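Local coordinates for 14L protein (PDB 4EKX) that probably binds interleukin-18, as a poxviral member of the interleukin-18-binding protein family with an immunoglobulin-like beta-sandwich fold, at residues Ser33-Ile38 / Cys91-Pro96; Trp37-Asn42 / Arg85-Thr90. The protein carries 2 engineered substitutions. All coordinates share one frame; numbering follows the deposited sequence.

Contact 1: Ser33-Ile38 / Cys91-Pro96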
loop_
_atom_site.group_PDB
_atom_site.type_symbol
_atom_site.label_atom_id
_atom_site.label_comp_id
_atom_site.label_asym_id
_atom_site.label_seq_id
_atom_site.Cartn_x
_atom_site.Cartn_y
_atom_site.Cartn_z
ATOM N N SER D 33 -2.877 -10.765 -16.509
ATOM C CA SER D 33 -1.902 -11.145 -15.501
ATOM C C SER D 33 -2.527 -11.048 -14.134
ATOM O O SER D 33 -3.339 -10.171 -13.870
ATOM C CB SER D 33 -0.652 -10.267 -15.568
ATOM O OG SER D 33 -1.001 -8.906 -15.452
ATOM N N TYR D 34 -2.165 -11.979 -13.273
ATOM C CA TYR D 34 -2.721 -11.971 -11.937
ATOM C C TYR D 34 -1.802 -12.717 -10.996
ATOM O O TYR D 34 -0.977 -13.506 -11.438
ATOM C CB TYR D 34 -4.151 -12.546 -11.934
ATOM C CG TYR D 34 -4.387 -13.829 -12.713
ATOM C CD1 TYR D 34 -4.544 -13.814 -14.097
ATOM C CD2 TYR D 34 -4.529 -15.060 -12.051
ATOM C CE1 TYR D 34 -4.790 -14.982 -14.799
ATOM C CE2 TYR D 34 -4.778 -16.228 -12.749
ATOM C CZ TYR D 34 -4.904 -16.189 -14.120
ATOM O OH TYR D 34 -5.156 -17.353 -14.810
ATOM N N VAL D 35 -1.936 -12.445 -9.699
ATOM C CA VAL D 35 -1.185 -13.172 -8.684
ATOM C C VAL D 35 -2.126 -13.768 -7.639
ATOM O O VAL D 35 -3.237 -13.287 -7.426
ATOM C CB VAL D 35 -0.130 -12.287 -7.983
ATOM C CG1 VAL D 35 0.951 -11.832 -8.981
ATOM C CG2 VAL D 35 -0.793 -11.081 -7.310
ATOM N N TYR D 36 -1.681 -14.847 -7.009
ATOM C CA TYR D 36 -2.433 -15.427 -5.891
ATOM C C TYR D 36 -1.538 -16.346 -5.102
ATOM O O TYR D 36 -0.424 -16.675 -5.528
ATOM C CB TYR D 36 -3.641 -16.217 -6.382
ATOM C CG TYR D 36 -3.272 -17.338 -7.322
ATOM C CD1 TYR D 36 -3.084 -17.094 -8.692
ATOM C CD2 TYR D 36 -3.111 -18.644 -6.852
ATOM C CE1 TYR D 36 -2.748 -18.125 -9.562
ATOM C CE2 TYR D 36 -2.767 -19.675 -7.720
ATOM C CZ TYR D 36 -2.588 -19.409 -9.076
ATOM O OH TYR D 36 -2.252 -20.416 -9.959
ATOM N N TRP D 37 -2.051 -16.784 -3.959
ATOM C CA TRP D 37 -1.264 -17.562 -3.028
ATOM C C TRP D 37 -1.560 -19.068 -3.099
ATOM O O TRP D 37 -2.689 -19.485 -3.386
ATOM C CB TRP D 37 -1.505 -17.036 -1.605
ATOM C CG TRP D 37 -0.880 -15.669 -1.377
ATOM C CD1 TRP D 37 -1.449 -14.443 -1.613
ATOM C CD2 TRP D 37 0.437 -15.416 -0.900
ATOM N NE1 TRP D 37 -0.555 -13.433 -1.296
ATOM C CE2 TRP D 37 0.612 -14.007 -0.861
ATOM C CE3 TRP D 37 1.497 -16.240 -0.501
ATOM C CZ2 TRP D 37 1.787 -13.414 -0.403
ATOM C CZ3 TRP D 37 2.672 -15.648 -0.065
ATOM C CH2 TRP D 37 2.807 -14.245 -0.022
ATOM N N ILE D 38 -0.515 -19.860 -2.857
ATOM C CA ILE D 38 -0.629 -21.303 -2.663
ATOM C C ILE D 38 0.025 -21.619 -1.322
ATOM O O ILE D 38 1.160 -21.204 -1.059
ATOM C CB ILE D 38 0.063 -22.096 -3.791
ATOM C CG1 ILE D 38 -0.642 -21.825 -5.131
ATOM C CG2 ILE D 38 0.074 -23.601 -3.459
ATOM C CD1 ILE D 38 -0.028 -22.560 -6.344
ATOM N N CYS D 91 3.693 -17.182 -3.574
ATOM C CA CYS D 91 2.893 -16.346 -4.469
ATOM C C CYS D 91 3.246 -16.598 -5.934
ATOM O O CYS D 91 4.415 -16.671 -6.305
ATOM C CB CYS D 91 2.973 -14.855 -4.145
ATOM S SG CYS D 91 1.748 -13.933 -5.153
ATOM N N VAL D 92 2.212 -16.733 -6.753
ATOM C CA VAL D 92 2.376 -17.134 -8.142
ATOM C C VAL D 92 1.912 -16.011 -9.047
ATOM O O VAL D 92 0.851 -15.436 -8.829
ATOM C CB VAL D 92 1.540 -18.383 -8.466
ATOM C CG1 VAL D 92 1.824 -18.876 -9.907
ATOM C CG2 VAL D 92 1.804 -19.482 -7.441
ATOM N N LEU D 93 2.715 -15.706 -10.060
ATOM C CA LEU D 93 2.280 -14.830 -11.140
ATOM C C LEU D 93 1.839 -15.674 -12.323
ATOM O O LEU D 93 2.594 -16.508 -12.818
ATOM C CB LEU D 93 3.411 -13.891 -11.577
ATOM C CG LEU D 93 3.153 -13.179 -12.916
ATOM C CD1 LEU D 93 2.040 -12.150 -12.778
ATOM C CD2 LEU D 93 4.428 -12.521 -13.449
ATOM N N ILE D 94 0.605 -15.460 -12.763
ATOM C CA ILE D 94 0.087 -16.115 -13.960
ATOM C C ILE D 94 -0.119 -15.079 -15.048
ATOM O O ILE D 94 -0.686 -14.028 -14.800
ATOM C CB ILE D 94 -1.261 -16.829 -13.681
ATOM C CG1 ILE D 94 -1.078 -17.918 -12.626
ATOM C CG2 ILE D 94 -1.817 -17.439 -14.969
ATOM C CD1 ILE D 94 -0.103 -19.001 -13.025
ATOM N N ASP D 95 0.367 -15.387 -16.249
ATOM C CA ASP D 95 0.107 -14.584 -17.450
ATOM C C ASP D 95 0.389 -15.481 -18.666
ATOM O O ASP D 95 0.643 -16.667 -18.489
ATOM C CB ASP D 95 0.922 -13.272 -17.468
ATOM C CG ASP D 95 2.429 -13.485 -17.546
ATOM O OD1 ASP D 95 2.880 -14.620 -17.787
ATOM O OD2 ASP D 95 3.172 -12.487 -17.378
ATOM N N PRO D 96 0.351 -14.942 -19.878
ATOM C CA PRO D 96 0.566 -15.771 -21.068
ATOM C C PRO D 96 1.926 -16.469 -21.167
ATOM O O PRO D 96 2.158 -17.227 -22.102
ATOM C CB PRO D 96 0.375 -14.777 -22.203
ATOM C CG PRO D 96 -0.624 -13.822 -21.659
ATOM C CD PRO D 96 -0.346 -13.701 -20.185
#
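S33 enters the strand pair with its CB against that of D95, whose carboxylate is turned to S27 and R5. Y34 then exchanges two backbone hydrogen bonds with I94, and I94 N reaches Y34 O at 2.8 Å in a nearly straight bond. With chi1 46°, Y34 CG lies between its own N and carbonyl carbon, and I94 CB packs over one ring face, 3.9 Å from the ring centroid. V35 turns to the other face of the sheet, where its CB meets C91 SG at 3.8 Å. Y36 pairs with V92 as Y34 does with I94, while its CE1 touches I94 CG1 at 3.5 Å; a phenol suits both tyrosine sites because its ring packs on aliphatic neighbours and its hydroxyl hydrogen-bonds to the backbone of another protein's chain. The W37 indole offers a broad apolar face: C91 CB sits 3.9 Å above the centre of its six-membered ring, and the sulfur lies over the five-membered one. I38 ends the run with CD1 on V92 CG2 at 3.7 Å. C91, disulfide-bonded to C23 and lying over the face of a core tryptophan, gives the pin of an immunoglobulin-like beta-sandwich, whose tyrosine-bearing face engages the partner protein.

Contact 2: Trp37-Asn42 / Arg85-Thr90; sequences WIIGKN and RNEKLT
E87 CG is anti to its backbone N (chi1 -171°), which lays it 3.8 Å from I39 CG2, and a bend at chi2 (77°) swings CD back toward the backbone of G40. Carboxylate atom OE2 ends 3.3 Å from G40 CA. Glycine suits this place, since the chain takes a positive phi there and leaves the carboxylate room against the bare alpha carbon. Beside this, I39 and L89 lie side by side and point the same way, I39 CD1 meeting L89 CD2 at 3.9 Å; both are branched aliphatics fit for the buried side of the sheet, where Y54 also touches I39, L89 and E87. L89 CB reaches W37 CZ3 at 4.0 Å, widening the apolar patch. I38 and T90 form the hydrogen-bonded pair through both of their N-H groups and carbonyls. Further on, G40 N gives a more bent bond to K88 O at 3.1 Å. A water fills in beside it, donating to G40 O at 2.6 Å and to K88 O at 2.7 Å, and accepting from T90 OG1 at 2.6 Å. K88 O thus takes two hydrogen bonds. Where the strands part, water bridging is added to direct pairing: threonine supplies a hydroxyl on the face away from the core, and the two carbonyls remain satisfied although the chain is turning away.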
loop_
_atom_site.group_PDB
_atom_site.type_symbol
_atom_site.label_atom_id
_atom_site.label_comp_id
_atom_site.label_asym_id
_atom_site.label_seq_id
_atom_site.Cartn_x
_atom_site.Cartn_y
_atom_site.Cartn_z
ATOM N N TRP D 37 -2.051 -16.784 -3.959
ATOM C CA TRP D 37 -1.264 -17.562 -3.028
ATOM C C TRP D 37 -1.560 -19.068 -3.099
ATOM O O TRP D 37 -2.689 -19.485 -3.386
ATOM C CB TRP D 37 -1.505 -17.036 -1.605
ATOM C CG TRP D 37 -0.880 -15.669 -1.377
ATOM C CD1 TRP D 37 -1.449 -14.443 -1.613
ATOM C CD2 TRP D 37 0.437 -15.416 -0.900
ATOM N NE1 TRP D 37 -0.555 -13.433 -1.296
ATOM C CE2 TRP D 37 0.612 -14.007 -0.861
ATOM C CE3 TRP D 37 1.497 -16.240 -0.501
ATOM C CZ2 TRP D 37 1.787 -13.414 -0.403
ATOM C CZ3 TRP D 37 2.672 -15.648 -0.065
ATOM C CH2 TRP D 37 2.807 -14.245 -0.022
ATOM N N ILE D 38 -0.515 -19.860 -2.857
ATOM C CA ILE D 38 -0.629 -21.303 -2.663
ATOM C C ILE D 38 0.025 -21.619 -1.322
ATOM O O ILE D 38 1.160 -21.204 -1.059
ATOM C CB ILE D 38 0.063 -22.096 -3.791
ATOM C CG1 ILE D 38 -0.642 -21.825 -5.131
ATOM C CG2 ILE D 38 0.074 -23.601 -3.459
ATOM C CD1 ILE D 38 -0.028 -22.560 -6.344
ATOM N N ILE D 39 -0.719 -22.324 -0.476
ATOM C CA ILE D 39 -0.281 -22.659 0.880
ATOM C C ILE D 39 0.266 -24.073 0.853
ATOM O O ILE D 39 -0.461 -25.030 0.562
ATOM C CB ILE D 39 -1.448 -22.583 1.872
ATOM C CG1 ILE D 39 -2.221 -21.275 1.704
ATOM C CG2 ILE D 39 -0.954 -22.738 3.316
ATOM C CD1 ILE D 39 -1.347 -20.017 1.796
ATOM N N GLY D 40 1.558 -24.202 1.134
ATOM C CA GLY D 40 2.228 -25.479 1.024
ATOM C C GLY D 40 2.337 -25.903 -0.428
ATOM O O GLY D 40 2.467 -25.065 -1.324
ATOM N N LYS D 41 2.269 -27.209 -0.662
ATOM C CA LYS D 41 2.505 -27.742 -1.999
ATOM C C LYS D 41 1.466 -27.362 -3.053
ATOM O O LYS D 41 1.830 -27.051 -4.188
ATOM C CB LYS D 41 2.667 -29.263 -1.953
ATOM C CG LYS D 41 4.105 -29.715 -1.753
ATOM N N ASN D 42 0.183 -27.403 -2.706
ATOM C CA ASN D 42 -0.838 -27.302 -3.755
ATOM C C ASN D 42 -2.225 -26.806 -3.358
ATOM O O ASN D 42 -3.193 -27.020 -4.094
ATOM C CB ASN D 42 -0.957 -28.649 -4.476
ATOM C CG ASN D 42 -1.353 -29.780 -3.540
ATOM O OD1 ASN D 42 -1.777 -29.545 -2.401
ATOM N ND2 ASN D 42 -1.231 -31.013 -4.019
ATOM N N ARG D 85 3.648 -20.692 10.957
ATOM C CA ARG D 85 4.938 -19.998 11.014
ATOM C C ARG D 85 5.990 -20.705 10.168
ATOM O O ARG D 85 6.873 -20.061 9.601
ATOM C CB ARG D 85 5.434 -19.867 12.460
ATOM C CG ARG D 85 4.648 -18.882 13.301
ATOM C CD ARG D 85 5.185 -18.774 14.728
ATOM N NE ARG D 85 4.303 -17.951 15.549
ATOM C CZ ARG D 85 3.355 -18.431 16.349
ATOM N NH1 ARG D 85 3.176 -19.742 16.463
ATOM N NH2 ARG D 85 2.588 -17.604 17.042
ATOM N N ASN D 86 5.876 -22.028 10.068
ATOM C CA ASN D 86 6.865 -22.840 9.364
ATOM C C ASN D 86 6.443 -23.253 7.950
ATOM O O ASN D 86 7.208 -23.897 7.231
ATOM C CB ASN D 86 7.213 -24.083 10.186
ATOM C CG ASN D 86 7.896 -23.742 11.496
ATOM O OD1 ASN D 86 8.567 -22.715 11.608
ATOM N ND2 ASN D 86 7.731 -24.604 12.495
ATOM N N GLU D 87 5.232 -22.866 7.559
ATOM C CA GLU D 87 4.661 -23.246 6.270
ATOM C C GLU D 87 5.354 -22.507 5.132
ATOM O O GLU D 87 5.623 -21.308 5.236
ATOM C CB GLU D 87 3.165 -22.917 6.258
ATOM C CG GLU D 87 2.396 -23.440 5.058
ATOM C CD GLU D 87 2.113 -24.923 5.158
ATOM O OE1 GLU D 87 1.377 -25.332 6.085
ATOM O OE2 GLU D 87 2.640 -25.678 4.317
ATOM N N LYS D 88 5.656 -23.223 4.055
ATOM C CA LYS D 88 6.151 -22.568 2.842
ATOM C C LYS D 88 4.995 -21.916 2.089
ATOM O O LYS D 88 4.121 -22.602 1.561
ATOM C CB LYS D 88 6.890 -23.556 1.931
ATOM C CG LYS D 88 7.512 -22.897 0.689
ATOM C CD LYS D 88 8.303 -23.911 -0.117
ATOM C CE LYS D 88 8.824 -23.311 -1.410
ATOM N NZ LYS D 88 9.567 -24.312 -2.216
ATOM N N LEU D 89 5.008 -20.585 2.025
ATOM C CA LEU D 89 3.928 -19.837 1.401
ATOM C C LEU D 89 4.387 -19.278 0.051
ATOM O O LEU D 89 5.379 -18.556 -0.030
ATOM C CB LEU D 89 3.466 -18.703 2.321
ATOM C CG LEU D 89 3.146 -19.124 3.767
ATOM C CD1 LEU D 89 2.871 -17.899 4.637
ATOM C CD2 LEU D 89 1.970 -20.081 3.812
ATOM N N THR D 90 3.665 -19.622 -1.005
ATOM C CA THR D 90 4.088 -19.244 -2.351
ATOM C C THR D 90 3.141 -18.253 -3.005
ATOM O O THR D 90 1.929 -18.443 -2.994
ATOM C CB THR D 90 4.195 -20.493 -3.248
ATOM O OG1 THR D 90 5.180 -21.380 -2.708
ATOM C CG2 THR D 90 4.576 -20.111 -4.684
HETATM O O HOH W 1 4.288 -23.213 -1.024
#

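Contacts 1 and 2 are successive portions of a single antiparallel pairing between strands 34-39 and 89-94, the middle two of a four-stranded sheet, with centres about 14 Å apart. They share W37 and I38. Because the strands run oppositely, contact 1 takes the beginning of strand 34-39 and the end of strand 89-94, whereas contact 2 takes the remaining end, where the chain leaves toward strand 43-44 on one side and arrives from helix 82-86 on the other. The intervening chain supplies strands 54-58 and 72-78 to the opposing sheet. Contact 1 thus carries the disulfide and tyrosines that touch the partner protein, while contact 2 closes the pairing at its more solvent-accessible end.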